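Long-range contacts in putative phophotriesterase (Proteus mirabilis, PDB 3RHG), which binds two zinc ions in an amidohydrolase-type barrel and probably hydrolyses ester bonds, like other members of the phosphotriesterase family: residues Leu19-Glu24 with Val290-Val295; Thr91-Thr96 with Asn118-Ser123. All coordinates share one frame; numbering follows the deposited sequence. Where two conformers were deposited one is given.

Interaction 1 of 2, residues Leu19-Glu24 with Val290-Val295. With ZN (zinc ion), chain B.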
ATOM      1  N   LEU A  19      18.743   0.859 -19.145  1.00 20.12           N
ATOM      2  CA  LEU A  19      17.585   0.931 -18.264  0.50 18.96           C
ATOM      3  C   LEU A  19      17.460   2.355 -17.743  1.00 19.67           C
ATOM      4  O   LEU A  19      18.390   2.877 -17.097  1.00 20.71           O
ATOM      5  CB  LEU A  19      17.745  -0.062 -17.113  0.50 18.65           C
ATOM      6  CG  LEU A  19      16.680  -0.131 -16.017  0.50 20.10           C
ATOM      7  CD1 LEU A  19      15.308  -0.442 -16.616  0.50 27.33           C
ATOM      8  CD2 LEU A  19      17.085  -1.177 -14.967  0.50 16.28           C
ATOM      9  N   THR A  20      16.307   2.970 -18.017  1.00 18.83           N
ATOM     10  CA  THR A  20      16.115   4.404 -17.811  1.00 20.08           C
ATOM     11  C   THR A  20      14.816   4.654 -17.050  1.00 18.14           C
ATOM     12  O   THR A  20      13.781   4.052 -17.347  1.00 20.72           O
ATOM     13  CB  THR A  20      16.014   5.114 -19.172  1.00 18.94           C
ATOM     14  OG1 THR A  20      17.263   4.974 -19.863  1.00 21.23           O
ATOM     15  CG2 THR A  20      15.756   6.626 -18.993  1.00 19.60           C
ATOM     16  N   LEU A  21      14.870   5.579 -16.098  1.00 17.00           N
ATOM     17  CA  LEU A  21      13.673   6.050 -15.371  1.00 16.24           C
ATOM     18  C   LEU A  21      13.437   7.496 -15.792  1.00 17.09           C
ATOM     19  O   LEU A  21      14.239   8.383 -15.475  1.00 19.47           O
ATOM     20  CB  LEU A  21      13.903   5.982 -13.871  1.00 18.80           C
ATOM     21  CG  LEU A  21      14.066   4.578 -13.275  1.00 18.53           C
ATOM     22  CD1 LEU A  21      14.477   4.680 -11.771  1.00 20.25           C
ATOM     23  CD2 LEU A  21      12.766   3.809 -13.451  1.00 21.93           C
ATOM     24  N   PRO A  22      12.344   7.738 -16.518  1.00 16.63           N
ATOM     25  CA  PRO A  22      12.115   9.054 -17.152  1.00 16.81           C
ATOM     26  C   PRO A  22      11.474  10.119 -16.277  1.00 15.84           C
ATOM     27  O   PRO A  22      11.345  11.273 -16.721  1.00 17.70           O
ATOM     28  CB  PRO A  22      11.190   8.711 -18.340  1.00 17.37           C
ATOM     29  CG  PRO A  22      10.389   7.530 -17.814  1.00 19.03           C
ATOM     30  CD  PRO A  22      11.384   6.719 -16.977  1.00 17.37           C
ATOM     31  N   HIS A  23      11.027   9.763 -15.077  1.00 16.56           N
ATOM     32  CA  HIS A  23      10.399  10.809 -14.247  1.00 16.01           C
ATOM     33  C   HIS A  23      10.618  10.536 -12.761  1.00 15.55           C
ATOM     34  O   HIS A  23       9.877   9.748 -12.156  1.00 16.86           O
ATOM     35  CB  HIS A  23       8.890  10.956 -14.522  1.00 17.84           C
ATOM     36  CG  HIS A  23       8.248  12.100 -13.771  1.00 19.32           C
ATOM     37  ND1 HIS A  23       7.721  13.214 -14.396  1.00 19.03           N
ATOM     38  CD2 HIS A  23       8.064  12.296 -12.440  1.00 17.94           C
ATOM     39  CE1 HIS A  23       7.232  14.044 -13.486  1.00 21.10           C
ATOM     40  NE2 HIS A  23       7.429  13.515 -12.286  1.00 18.06           N
ATOM     41  N   GLU A  24      11.630  11.187 -12.188  1.00 18.31           N
ATOM     42  CA  GLU A  24      11.973  11.010 -10.771  1.00 17.54           C
ATOM     43  C   GLU A  24      12.360  12.369 -10.217  1.00 17.30           C
ATOM     44  O   GLU A  24      12.534  13.313 -10.982  1.00 17.69           O
ATOM     45  CB  GLU A  24      13.168  10.030 -10.633  1.00 18.75           C
ATOM     46  CG  GLU A  24      12.933   8.687 -11.284  1.00 17.80           C
ATOM     47  CD  GLU A  24      11.836   7.900 -10.614  1.00 19.01           C
ATOM     48  OE1 GLU A  24      11.456   8.204  -9.443  1.00 18.28           O
ATOM     49  OE2 GLU A  24      11.332   6.964 -11.265  1.00 19.34           O
ATOM     50  N   VAL A 290       5.548   4.916 -21.061  1.00 15.75           N
ATOM     51  CA  VAL A 290       6.755   4.904 -20.225  1.00 16.33           C
ATOM     52  C   VAL A 290       6.356   4.768 -18.754  1.00 17.93           C
ATOM     53  O   VAL A 290       5.199   5.066 -18.391  1.00 17.39           O
ATOM     54  CB  VAL A 290       7.685   6.109 -20.473  1.00 16.31           C
ATOM     55  CG1 VAL A 290       8.385   5.982 -21.824  1.00 16.68           C
ATOM     56  CG2 VAL A 290       6.885   7.424 -20.371  1.00 18.40           C
ATOM     57  N   LEU A 291       7.314   4.349 -17.925  1.00 16.60           N
ATOM     58  CA  LEU A 291       7.068   3.933 -16.534  1.00 16.34           C
ATOM     59  C   LEU A 291       8.078   4.569 -15.605  1.00 15.97           C
ATOM     60  O   LEU A 291       9.255   4.647 -15.936  1.00 18.64           O
ATOM     61  CB  LEU A 291       7.284   2.424 -16.405  1.00 17.90           C
ATOM     62  CG  LEU A 291       6.500   1.539 -17.375  1.00 16.97           C
ATOM     63  CD1 LEU A 291       6.874   0.071 -17.182  1.00 20.52           C
ATOM     64  CD2 LEU A 291       4.988   1.721 -17.272  1.00 19.80           C
ATOM     65  N   SER A 292       7.642   5.030 -14.427  1.00 15.92           N
ATOM     66  CA  SER A 292       8.599   5.558 -13.465  1.00 17.79           C
ATOM     67  C   SER A 292       7.955   5.547 -12.062  1.00 18.88           C
ATOM     68  O   SER A 292       6.811   5.073 -11.910  1.00 17.65           O
ATOM     69  CB  SER A 292       9.058   6.975 -13.886  1.00 17.96           C
ATOM     70  OG  SER A 292      10.480   7.122 -13.793  1.00 19.10           O
ATOM     71  N   HIS A 293       8.688   6.035 -11.051  1.00 18.40           N
ATOM     72  CA  HIS A 293       8.242   6.002  -9.647  1.00 18.18           C
ATOM     73  C   HIS A 293       7.799   7.372  -9.119  1.00 17.23           C
ATOM     74  O   HIS A 293       7.069   7.441  -8.135  1.00 18.04           O
ATOM     75  CB  HIS A 293       9.408   5.575  -8.729  1.00 19.50           C
ATOM     76  CG  HIS A 293      10.072   4.293  -9.118  1.00 19.55           C
ATOM     77  ND1 HIS A 293      11.130   4.254 -10.006  1.00 19.15           N
ATOM     78  CD2 HIS A 293       9.864   3.011  -8.714  1.00 20.55           C
ATOM     79  CE1 HIS A 293      11.542   2.999 -10.139  1.00 18.39           C
ATOM     80  NE2 HIS A 293      10.795   2.225  -9.365  1.00 20.80           N
ATOM     81  N   ASP A 294       8.316   8.449  -9.715  1.00 15.77           N
ATOM     82  CA  ASP A 294       8.091   9.798  -9.177  1.00 16.77           C
ATOM     83  C   ASP A 294       8.493   9.922  -7.723  1.00 16.15           C
ATOM     84  O   ASP A 294       7.775  10.548  -6.941  1.00 18.27           O
ATOM     85  CB  ASP A 294       6.635  10.271  -9.384  1.00 20.25           C
ATOM     86  CG  ASP A 294       6.488  11.772  -9.241  1.00 18.73           C
ATOM     87  OD1 ASP A 294       7.499  12.489  -9.463  1.00 20.52           O
ATOM     88  OD2 ASP A 294       5.365  12.255  -8.887  1.00 20.40           O
ATOM     89  N   VAL A 295       9.630   9.342  -7.343  1.00 17.33           N
ATOM     90  CA  VAL A 295      10.157   9.572  -5.993  1.00 18.40           C
ATOM     91  C   VAL A 295      10.240  11.084  -5.777  1.00 19.43           C
ATOM     92  O   VAL A 295      10.873  11.784  -6.563  1.00 20.06           O
ATOM     93  CB  VAL A 295      11.540   8.921  -5.783  1.00 19.31           C
ATOM     94  CG1 VAL A 295      12.175   9.399  -4.458  1.00 23.63           C
ATOM     95  CG2 VAL A 295      11.408   7.399  -5.804  1.00 20.61           C
TER
HETATM   96 ZN    ZN B 367       7.402  14.587 -10.530  1.00 21.10          ZN
HETATM   97  O   HOH W   1      11.267   3.074 -16.971  1.00 20.45           O

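Interaction 2 of 2, residues Thr91-Thr96 with Asn118-Ser123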
ATOM      1  N   THR A  91      20.360   5.226 -16.512  1.00 20.49           N
ATOM      2  CA  THR A  91      19.956   6.604 -16.768  1.00 21.48           C
ATOM      3  C   THR A  91      18.754   6.966 -15.908  1.00 20.77           C
ATOM      4  O   THR A  91      17.806   6.180 -15.801  1.00 20.09           O
ATOM      5  CB  THR A  91      19.605   6.798 -18.264  1.00 19.47           C
ATOM      6  OG1 THR A  91      20.725   6.388 -19.084  1.00 20.96           O
ATOM      7  CG2 THR A  91      19.236   8.262 -18.567  1.00 20.37           C
ATOM      8  N   ILE A  92      18.786   8.168 -15.322  1.00 18.51           N
ATOM      9  CA  ILE A  92      17.662   8.654 -14.520  1.00 16.80           C
ATOM     10  C   ILE A  92      17.413  10.125 -14.817  1.00 17.50           C
ATOM     11  O   ILE A  92      18.372  10.895 -14.994  1.00 19.81           O
ATOM     12  CB  ILE A  92      17.889   8.391 -12.987  1.00 19.12           C
ATOM     13  CG1 ILE A  92      16.609   8.668 -12.179  1.00 20.72           C
ATOM     14  CG2 ILE A  92      19.074   9.193 -12.455  1.00 22.13           C
ATOM     15  CD1 ILE A  92      16.662   8.084 -10.749  1.00 21.86           C
ATOM     16  N   VAL A  93      16.140  10.504 -14.933  1.00 21.04           N
ATOM     17  CA  VAL A  93      15.771  11.895 -15.211  1.00 17.40           C
ATOM     18  C   VAL A  93      15.210  12.541 -13.956  1.00 16.14           C
ATOM     19  O   VAL A  93      14.255  12.038 -13.376  1.00 18.78           O
ATOM     20  CB  VAL A  93      14.686  11.995 -16.321  1.00 18.21           C
ATOM     21  CG1 VAL A  93      14.290  13.460 -16.601  1.00 20.44           C
ATOM     22  CG2 VAL A  93      15.164  11.333 -17.605  1.00 19.57           C
ATOM     23  N   ASP A  94      15.826  13.644 -13.547  1.00 17.55           N
ATOM     24  CA  ASP A  94      15.289  14.454 -12.463  1.00 18.57           C
ATOM     25  C   ASP A  94      14.357  15.487 -13.095  1.00 16.85           C
ATOM     26  O   ASP A  94      14.821  16.345 -13.853  1.00 19.34           O
ATOM     27  CB  ASP A  94      16.422  15.162 -11.723  1.00 18.33           C
ATOM     28  CG  ASP A  94      15.913  16.124 -10.671  1.00 20.63           C
ATOM     29  OD1 ASP A  94      15.666  15.692  -9.542  1.00 24.85           O
ATOM     30  OD2 ASP A  94      15.796  17.330 -10.973  1.00 25.92           O
ATOM     31  N   ALA A  95      13.063  15.391 -12.792  1.00 17.92           N
ATOM     32  CA  ALA A  95      12.024  16.233 -13.401  1.00 15.39           C
ATOM     33  C   ALA A  95      11.751  17.497 -12.577  1.00 19.26           C
ATOM     34  O   ALA A  95      10.720  18.157 -12.762  1.00 19.41           O
ATOM     35  CB  ALA A  95      10.735  15.428 -13.605  1.00 17.24           C
ATOM     36  N   THR A  96      12.695  17.856 -11.702  1.00 18.18           N
ATOM     37  CA  THR A  96      12.565  19.064 -10.892  1.00 18.60           C
ATOM     38  C   THR A  96      13.027  20.244 -11.738  1.00 16.81           C
ATOM     39  O   THR A  96      14.216  20.586 -11.744  1.00 18.74           O
ATOM     40  CB  THR A  96      13.425  18.955  -9.608  1.00 19.65           C
ATOM     41  OG1 THR A  96      13.238  17.658  -9.014  1.00 19.44           O
ATOM     42  CG2 THR A  96      13.025  20.041  -8.588  1.00 21.21           C
ATOM     43  N   ASN A 118      23.876   8.060 -15.711  1.00 22.97           N
ATOM     44  CA  ASN A 118      23.549   9.200 -16.571  1.00 22.37           C
ATOM     45  C   ASN A 118      22.417   9.960 -15.892  1.00 23.21           C
ATOM     46  O   ASN A 118      21.344   9.399 -15.679  1.00 24.16           O
ATOM     47  CB  ASN A 118      23.078   8.748 -17.961  1.00 21.23           C
ATOM     48  CG  ASN A 118      24.115   7.917 -18.713  1.00 21.93           C
ATOM     49  OD1 ASN A 118      25.317   8.245 -18.739  1.00 26.98           O
ATOM     50  ND2 ASN A 118      23.651   6.836 -19.345  1.00 24.96           N
ATOM     51  N   VAL A 119      22.651  11.219 -15.516  1.00 20.34           N
ATOM     52  CA  VAL A 119      21.619  11.981 -14.822  1.00 19.62           C
ATOM     53  C   VAL A 119      21.188  13.131 -15.713  1.00 19.62           C
ATOM     54  O   VAL A 119      22.024  13.932 -16.156  1.00 20.11           O
ATOM     55  CB  VAL A 119      22.138  12.534 -13.481  1.00 18.95           C
ATOM     56  CG1 VAL A 119      21.090  13.453 -12.837  1.00 22.47           C
ATOM     57  CG2 VAL A 119      22.490  11.404 -12.541  1.00 23.29           C
ATOM     58  N   VAL A 120      19.887  13.202 -15.992  1.00 19.05           N
ATOM     59  CA  VAL A 120      19.364  14.235 -16.865  1.00 18.44           C
ATOM     60  C   VAL A 120      18.612  15.257 -15.994  1.00 19.68           C
ATOM     61  O   VAL A 120      17.744  14.880 -15.172  1.00 18.13           O
ATOM     62  CB  VAL A 120      18.423  13.629 -17.931  1.00 16.83           C
ATOM     63  CG1 VAL A 120      17.771  14.714 -18.776  1.00 19.09           C
ATOM     64  CG2 VAL A 120      19.182  12.579 -18.820  1.00 20.52           C
ATOM     65  N   ALA A 121      18.974  16.534 -16.148  1.00 17.74           N
ATOM     66  CA  ALA A 121      18.249  17.629 -15.464  1.00 17.93           C
ATOM     67  C   ALA A 121      17.133  18.163 -16.363  1.00 18.52           C
ATOM     68  O   ALA A 121      17.113  17.925 -17.590  1.00 17.91           O
ATOM     69  CB  ALA A 121      19.200  18.752 -15.061  1.00 17.97           C
ATOM     70  N   SER A 122      16.203  18.881 -15.746  1.00 18.35           N
ATOM     71  CA  SER A 122      15.048  19.408 -16.455  1.00 17.03           C
ATOM     72  C   SER A 122      14.951  20.908 -16.299  1.00 16.47           C
ATOM     73  O   SER A 122      15.481  21.495 -15.330  1.00 18.21           O
ATOM     74  CB  SER A 122      13.751  18.762 -15.954  1.00 18.58           C
ATOM     75  OG  SER A 122      13.762  17.370 -16.196  1.00 19.22           O
ATOM     76  N   SER A 123      14.258  21.514 -17.265  1.00 15.99           N
ATOM     77  CA  SER A 123      13.944  22.940 -17.246  1.00 15.98           C
ATOM     78  C   SER A 123      12.462  23.106 -17.551  1.00 16.25           C
ATOM     79  O   SER A 123      11.996  22.720 -18.625  1.00 18.12           O
ATOM     80  CB  SER A 123      14.769  23.672 -18.321  1.00 19.25           C
ATOM     81  OG  SER A 123      14.369  25.028 -18.405  1.00 18.62           O
TER
HETATM   82  O   HOH W   2      16.341  19.066 -12.913  1.00 21.10           O

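Interaction 1 of 2, residues Leu19-Glu24 with Val290-Val295
At the edge of the His-23 ring, close to its plane, sits Asp-294 OD1, and ring and carboxylate run side by side with their planes 75° apart. His-23 NE2 and Asp-294 OD1 approach each other because both bind one zinc ion, at 2.1 Å from NE2 and 2.4 Å from OD1; His-25 and Glu-166 also bind this metal. The extended first torsion of His-23 (CG anti to the backbone N, chi1 -175°) places NE2 on the zinc, while ND1 is held by Asn-197. The second imidazole, His-293, receives the Glu-24 carboxylate at its edge: His-293 ND1 donates to Glu-24 OE2 at 3.0 Å, in the ring plane but from above the carboxylate plane. Obliquely to the same ring, Leu-21 CD2 packs 3.6 Å from His-293 CE1, and His-293 NE2 is hydrogen-bonded to Val-312 N. These residues close the (beta/alpha)8 barrel of the amidohydrolase superfamily, where the first strand, 19-24, meets the chain leaving the last, 289-291. Glu-24, bent at its second side-chain torsion, turns its carboxylate into the 292-295 turn. Glu-24 OE2 accepts three bonds there, including Ser-292 OG at 2.7 Å and the nearly straight His-293 N (166°), which comes on the syn side, somewhat out of the carboxylate plane. Glu-24 OE1 takes Val-295 N at 3.0 Å, nearly along its C-O axis. Ser-292 OG also accepts from His-23 N, linking the backbone of one zinc ligand to the buried carboxylate. Before the turn, Pro-22 CG packs 4.0 Å from Val-290 CB, and a water bridges Thr-20 O and Leu-291 O.

Interaction 2 of 2, residues Thr91-Thr96 with Asn118-Ser123
Thr-91 lies obliquely across the Asn-118 side chain, its CG2 over Asn-118 CB and its OG1 accepting from Asn-118 ND2 at 3.0 Å. That bond is almost straight (172°) and lies in the amide plane; OG1 is also hydrogen-bonded to Met-17 O. On the same face of the sheet Val-93 and Val-120 run side by side, with Val-93 CG2 4.0 Å from Val-120 CB, while on the other face Ile-92 CG2 meets Val-119 CG2 at 4.1 Å. The backbones pair in parallel: Ile-92 N bonds to Asn-118 O at 2.9 Å, Val-120 N to Ile-92 O, and Asp-94 N to Val-120 O. Strands 89-94 and 118-123, joined by helix 105-115, form one beta-alpha-beta crossover of the barrel, and segments 91-94 and 118-120 cross at -20°. Past Asp-94 the ladder gives way to side-chain and water bonds. Ser-122 OG, beside its own backbone N (chi1 -62°), reaches Asp-94 O at 2.8 Å, tilted from the carbonyl plane. Asp-94 OD2 accepts from Thr-96 N, an Asx turn in which the donor stands well above the carboxylate plane, and OD1 accepts from Leu-26 N. A water ties the two segments together: it accepts from Ser-122 N at 2.8 Å and also lies 2.7 Å from Asp-94 OD2. Thr-96 OG1 in turn is hydrogen-bonded to ND1 of the zinc ligand His-25.

Both contacts are buried in the same parallel barrel, and strands 19-24 and 89-94 are neighbours in it, so interaction 2 continues the sheet from the strand that interaction 1 joins to the last one. They touch directly: Glu-24 O meets Ala-95 N and Leu-21 O meets Val-93 N, both probable hydrogen bonds. Their chemistry differs with place. Interaction 1 relies on a carboxylate, histidines and the metal where first and last strands meet, whereas interaction 2 is mainly a regular backbone ladder with apolar pairs. Near the zinc, interaction 2 also turns polar, and through His-25 it becomes second shell to the metal that interaction 1 binds directly.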